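Local coordinates for protein DYNE7 (Micromonospora chersina, PDB 2XEM) that probably acts as a hot-dog fold thioesterase in dynemicin (enediyne) biosynthesis, releasing a polyene product from the polyketide synthase, at residues 77-82 with 104-109; 93-98 with 117-122. All coordinates share one frame; numbering follows the deposited sequence.

Contact 1 of 2, residues 77-82 with 104-109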
loop_
_atom_site.group_PDB
_atom_site.type_symbol
_atom_site.label_atom_id
_atom_site.label_comp_id
_atom_site.label_asym_id
_atom_site.label_seq_id
_atom_site.Cartn_x
_atom_site.Cartn_y
_atom_site.Cartn_z
ATOM N N ALA D 77 -12.512 9.127 2.044
ATOM C CA ALA D 77 -12.036 8.865 3.405
ATOM C C ALA D 77 -13.182 8.860 4.422
ATOM O O ALA D 77 -14.074 9.731 4.367
ATOM C CB ALA D 77 -11.025 9.922 3.804
ATOM N N PHE D 78 -13.155 7.871 5.339
ATOM C CA PHE D 78 -14.132 7.648 6.413
ATOM C C PHE D 78 -15.397 6.938 5.963
ATOM O O PHE D 78 -16.224 6.631 6.822
ATOM C CB PHE D 78 -14.510 8.934 7.184
ATOM C CG PHE D 78 -13.412 9.723 7.854
ATOM C CD1 PHE D 78 -12.975 10.925 7.316
ATOM C CD2 PHE D 78 -12.890 9.319 9.083
ATOM C CE1 PHE D 78 -11.994 11.684 7.961
ATOM C CE2 PHE D 78 -11.907 10.082 9.733
ATOM C CZ PHE D 78 -11.460 11.254 9.160
ATOM N N ASP D 79 -15.580 6.696 4.636
ATOM C CA ASP D 79 -16.708 5.896 4.144
ATOM C C ASP D 79 -16.645 4.511 4.754
ATOM O O ASP D 79 -15.568 3.918 4.851
ATOM C CB ASP D 79 -16.698 5.750 2.607
ATOM C CG ASP D 79 -17.146 6.958 1.796
ATOM O OD1 ASP D 79 -17.630 7.944 2.402
ATOM O OD2 ASP D 79 -17.042 6.902 0.554
ATOM N N GLU D 80 -17.794 4.028 5.210
ATOM C CA GLU D 80 -17.918 2.644 5.636
ATOM C C GLU D 80 -18.423 1.835 4.434
ATOM O O GLU D 80 -19.518 2.083 3.921
ATOM C CB GLU D 80 -18.845 2.529 6.851
ATOM C CG GLU D 80 -19.080 1.094 7.299
ATOM C CD GLU D 80 -20.111 0.956 8.409
ATOM O OE1 GLU D 80 -20.449 -0.199 8.751
ATOM O OE2 GLU D 80 -20.618 1.990 8.903
ATOM N N VAL D 81 -17.576 0.927 3.946
ATOM C CA VAL D 81 -17.845 0.156 2.734
ATOM C C VAL D 81 -18.062 -1.287 3.127
ATOM O O VAL D 81 -17.246 -1.850 3.853
ATOM C CB VAL D 81 -16.717 0.293 1.665
ATOM C CG1 VAL D 81 -17.037 -0.533 0.397
ATOM C CG2 VAL D 81 -16.448 1.758 1.319
ATOM N N GLU D 82 -19.185 -1.870 2.678
ATOM C CA GLU D 82 -19.376 -3.309 2.796
ATOM C C GLU D 82 -18.885 -3.979 1.521
ATOM O O GLU D 82 -19.361 -3.664 0.431
ATOM C CB GLU D 82 -20.825 -3.635 3.031
ATOM C CG GLU D 82 -21.275 -3.270 4.414
ATOM C CD GLU D 82 -22.688 -3.722 4.710
ATOM O OE1 GLU D 82 -23.369 -4.273 3.811
ATOM O OE2 GLU D 82 -23.118 -3.501 5.859
ATOM N N VAL D 104 -22.274 2.093 2.918
ATOM C CA VAL D 104 -23.436 2.075 3.817
ATOM C C VAL D 104 -23.478 3.288 4.745
ATOM O O VAL D 104 -24.487 3.522 5.386
ATOM C CB VAL D 104 -23.578 0.740 4.587
ATOM C CG1 VAL D 104 -23.844 -0.409 3.614
ATOM C CG2 VAL D 104 -22.348 0.461 5.463
ATOM N N ALA D 105 -22.369 4.038 4.841
ATOM C CA ALA D 105 -22.325 5.285 5.612
ATOM C C ALA D 105 -21.133 6.127 5.147
ATOM O O ALA D 105 -20.125 5.555 4.727
ATOM C CB ALA D 105 -22.239 5.004 7.118
ATOM N N PRO D 106 -21.240 7.473 5.118
ATOM C CA PRO D 106 -22.447 8.296 5.353
ATOM C C PRO D 106 -23.383 8.232 4.145
ATOM O O PRO D 106 -23.039 7.634 3.121
ATOM C CB PRO D 106 -21.860 9.706 5.557
ATOM C CG PRO D 106 -20.632 9.706 4.655
ATOM C CD PRO D 106 -20.068 8.304 4.783
ATOM N N GLY D 107 -24.568 8.839 4.280
ATOM C CA GLY D 107 -25.509 9.014 3.179
ATOM C C GLY D 107 -26.216 7.726 2.830
ATOM O O GLY D 107 -26.092 6.735 3.569
ATOM N N PRO D 108 -26.950 7.704 1.686
ATOM C CA PRO D 108 -27.725 6.490 1.336
ATOM C C PRO D 108 -26.849 5.336 0.835
ATOM O O PRO D 108 -25.762 5.595 0.312
ATOM C CB PRO D 108 -28.696 6.984 0.260
ATOM C CG PRO D 108 -27.976 8.129 -0.392
ATOM C CD PRO D 108 -27.102 8.762 0.664
ATOM N N PRO D 109 -27.290 4.065 0.976
ATOM C CA PRO D 109 -26.496 2.949 0.418
ATOM C C PRO D 109 -26.179 3.176 -1.063
ATOM O O PRO D 109 -27.092 3.444 -1.846
ATOM C CB PRO D 109 -27.390 1.724 0.630
ATOM C CG PRO D 109 -28.299 2.102 1.743
ATOM C CD PRO D 109 -28.531 3.580 1.616
#

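Contact 2 of 2, residues 93-98 with 117-122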
loop_
_atom_site.group_PDB
_atom_site.type_symbol
_atom_site.label_atom_id
_atom_site.label_comp_id
_atom_site.label_asym_id
_atom_site.label_seq_id
_atom_site.Cartn_x
_atom_site.Cartn_y
_atom_site.Cartn_z
ATOM N N HIS D 93 -9.988 -27.342 -8.533
ATOM C CA HIS D 93 -9.123 -26.618 -7.600
ATOM C C HIS D 93 -9.371 -25.086 -7.668
ATOM O O HIS D 93 -8.775 -24.355 -6.892
ATOM C CB HIS D 93 -7.625 -26.984 -7.838
ATOM C CG HIS D 93 -7.025 -26.379 -9.059
ATOM N ND1 HIS D 93 -6.041 -25.414 -8.975
ATOM C CD2 HIS D 93 -7.290 -26.623 -10.358
ATOM C CE1 HIS D 93 -5.744 -25.099 -10.227
ATOM N NE2 HIS D 93 -6.468 -25.804 -11.092
ATOM N N ARG D 94 -10.233 -24.615 -8.592
ATOM C CA ARG D 94 -10.515 -23.187 -8.768
ATOM C C ARG D 94 -11.817 -22.707 -8.134
ATOM O O ARG D 94 -12.816 -23.423 -8.118
ATOM C CB ARG D 94 -10.469 -22.779 -10.230
ATOM C CG ARG D 94 -9.070 -22.591 -10.740
ATOM C CD ARG D 94 -9.141 -22.574 -12.257
ATOM N NE ARG D 94 -7.819 -22.433 -12.858
ATOM C CZ ARG D 94 -7.521 -21.642 -13.885
ATOM N NH1 ARG D 94 -8.464 -20.914 -14.468
ATOM N NH2 ARG D 94 -6.276 -21.581 -14.345
ATOM N N ILE D 95 -11.787 -21.475 -7.623
ATOM C CA ILE D 95 -12.906 -20.798 -6.972
ATOM C C ILE D 95 -13.054 -19.434 -7.634
ATOM O O ILE D 95 -12.129 -18.634 -7.584
ATOM C CB ILE D 95 -12.644 -20.636 -5.428
ATOM C CG1 ILE D 95 -12.392 -21.997 -4.721
ATOM C CG2 ILE D 95 -13.772 -19.846 -4.765
ATOM C CD1 ILE D 95 -11.636 -21.879 -3.393
ATOM N N ALA D 96 -14.225 -19.154 -8.202
ATOM C CA ALA D 96 -14.572 -17.826 -8.710
ATOM C C ALA D 96 -15.541 -17.183 -7.735
ATOM O O ALA D 96 -16.559 -17.778 -7.387
ATOM C CB ALA D 96 -15.191 -17.933 -10.104
ATOM N N MET D 97 -15.176 -15.995 -7.244
ATOM C CA MET D 97 -15.944 -15.163 -6.311
ATOM C C MET D 97 -16.308 -13.867 -6.989
ATOM O O MET D 97 -15.552 -13.410 -7.842
ATOM C CB MET D 97 -15.088 -14.811 -5.080
ATOM C CG MET D 97 -14.854 -15.978 -4.148
ATOM S SD MET D 97 -13.390 -15.685 -3.129
ATOM C CE MET D 97 -12.067 -16.017 -4.394
ATOM N N SER D 98 -17.458 -13.282 -6.618
ATOM C CA SER D 98 -17.874 -11.944 -7.046
ATOM C C SER D 98 -18.110 -11.032 -5.848
ATOM O O SER D 98 -18.333 -11.510 -4.735
ATOM C CB SER D 98 -19.109 -11.996 -7.949
ATOM O OG SER D 98 -20.177 -12.663 -7.294
ATOM N N GLN D 117 -12.978 -12.324 -8.872
ATOM C CA GLN D 117 -11.642 -12.894 -8.749
ATOM C C GLN D 117 -11.749 -14.401 -8.877
ATOM O O GLN D 117 -12.714 -14.986 -8.366
ATOM C CB GLN D 117 -11.116 -12.545 -7.353
ATOM C CG GLN D 117 -9.708 -12.887 -7.088
ATOM C CD GLN D 117 -9.461 -12.543 -5.661
ATOM O OE1 GLN D 117 -9.721 -13.339 -4.760
ATOM N NE2 GLN D 117 -9.095 -11.307 -5.427
ATOM N N THR D 118 -10.749 -15.027 -9.527
ATOM C CA THR D 118 -10.609 -16.483 -9.506
ATOM C C THR D 118 -9.359 -16.820 -8.753
ATOM O O THR D 118 -8.314 -16.243 -9.019
ATOM C CB THR D 118 -10.574 -17.091 -10.926
ATOM O OG1 THR D 118 -11.630 -16.540 -11.690
ATOM C CG2 THR D 118 -10.681 -18.626 -10.919
ATOM N N VAL D 119 -9.460 -17.761 -7.823
ATOM C CA VAL D 119 -8.308 -18.266 -7.076
ATOM C C VAL D 119 -8.118 -19.765 -7.275
ATOM O O VAL D 119 -9.089 -20.487 -7.510
ATOM C CB VAL D 119 -8.327 -17.898 -5.562
ATOM C CG1 VAL D 119 -8.474 -16.408 -5.325
ATOM C CG2 VAL D 119 -9.365 -18.729 -4.769
ATOM N N ALA D 120 -6.883 -20.232 -7.191
ATOM C CA ALA D 120 -6.583 -21.661 -7.225
ATOM C C ALA D 120 -5.971 -22.066 -5.878
ATOM O O ALA D 120 -5.154 -21.329 -5.324
ATOM C CB ALA D 120 -5.605 -21.963 -8.359
ATOM N N CYS D 121 -6.395 -23.213 -5.334
ATOM C CA CYS D 121 -5.800 -23.787 -4.140
ATOM C C CYS D 121 -4.543 -24.546 -4.558
ATOM O O CYS D 121 -4.603 -25.420 -5.429
ATOM C CB CYS D 121 -6.796 -24.702 -3.430
ATOM S SG CYS D 121 -8.263 -23.839 -2.813
ATOM N N MET D 122 -3.410 -24.191 -3.957
ATOM C CA MET D 122 -2.124 -24.810 -4.273
ATOM C C MET D 122 -1.328 -25.115 -3.023
ATOM O O MET D 122 -1.582 -24.549 -1.964
ATOM C CB MET D 122 -1.267 -23.947 -5.219
ATOM C CG MET D 122 -2.036 -23.223 -6.296
ATOM S SD MET D 122 -1.327 -23.488 -7.910
ATOM C CE MET D 122 -2.610 -24.418 -8.602
#

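Contact 1 of 2, residues 77-82 with 104-109
Glu80 and Ala105 pair through the backbone: Glu80 N donates to Ala105 O at 2.8 Å, and Val104 N to Glu80 O at 2.9 Å. Val104 carries the side-chain contact. Its CG1 meets the carboxylate of Glu82, 3.7 Å from CD, while CG2 lies chiefly against Glu80, 3.7 Å from CD of that residue, with a lighter touch on Glu82. Glu80 reaches there with CG anti to the backbone N (chi1 177°) and the chain extended beyond it. Beyond the bridge, on the loop side, Asp79 OD1 stands 3.4 Å from CD of Pro106, whose preceding peptide is cis.

The acid ends are positioned from outside: Glu80 OE1 forms a salt bridge with Arg14, Asp79 OD2 with Arg103, and Glu82 OE1 with Arg84. An alanine in place of Glu82 would probably leave Arg84 without this salt-bridge mate and open a gap beside CG1 of Val104. Asp79 OD2 also accepts from Ser76 N.

Val104 and Ala105 both face Glu80, which defines a classic beta bulge; it lies where strand 94-105 ends against the start of strand 80-91, at the open end of an antiparallel hairpin in the hot-dog sheet.

Contact 2 of 2, residues 93-98 with 117-122
Ile95 and Val119 exchange both of their backbone hydrogen bonds, with Val119 N to Ile95 O at 2.8 Å. Met97 and Gln117 form the second such reciprocal pair, and Cys121 N adds a bond to His93 O at 3.1 Å. Between them lie the non-hydrogen-bonded pairs Arg94 with Ala120 and Ala96 with Thr118, so the register is regular, with strand axes 4.6 Å apart at closest and directions 155° apart. CA-H...O contacts fill the intervals, among them Thr118 CA to Ile95 O at 3.3 Å.

Apolar contacts gather on the face bearing Ile95, Met97, Val119 and Cys121. CD1 of Ile95 meets SG of Cys121 at 3.9 Å, and its CB faces CG2 of Val119. Met97 bends at its last torsion (chi3 -76°), which turns CE to within 3.7 Å of Val119 CG1; the same methyl lies 3.6 Å from Gln117 OE1. Leu87 and Leu90 of strand 80-91 also pack on Ile95.

The His93 ring closes the strand end by van der Waals contact. Ala120 CB stands 3.5 Å from His93 ND1, and both this methyl and Met122 CE approach the ring obliquely. CG of Arg94 lies over one face, offset toward the rim.

The polar side chains find their partners beyond the two strands: Gln117 OE1 accepts from Arg41 NH1, and Thr118 OG1 bonds Asp66 OD2 on strand 60-71.

Chemically, the backbone ladder fixes the register, while the methyl and sulphur contacts make one face largely apolar, with the Gln117 amide, held through Arg41, as the polar exception. His93 ND1 is buried with no hydrogen-bond partner in the model. Its nearest neighbours across the strands are the methyls of Ala120 and Met122, with Cys121 O near the ring plane at the edge but not bonded to it, so this end of the contact rests on packing and not on a side-chain hydrogen bond.

Overall arrangement
The two contacts belong to one antiparallel sheet and share strand 94-105: contact 2 uses its beginning, contact 1 its end. Contact 1 joins it to strand 80-91, contact 2 to strand 110-124, so the shared strand has a neighbour on each edge. Along the chain the segments alternate, 77-82, 93-98, 104-109, 117-122, as expected for two successive hairpins. Their centres are 28 Å apart, the nearest atoms about 9 Å, on opposite sides of the chain's centre. Strand 94-105 is thus held along its length as an inner strand of the hot-dog sheet, near its start in the buried part and at its end by the surface.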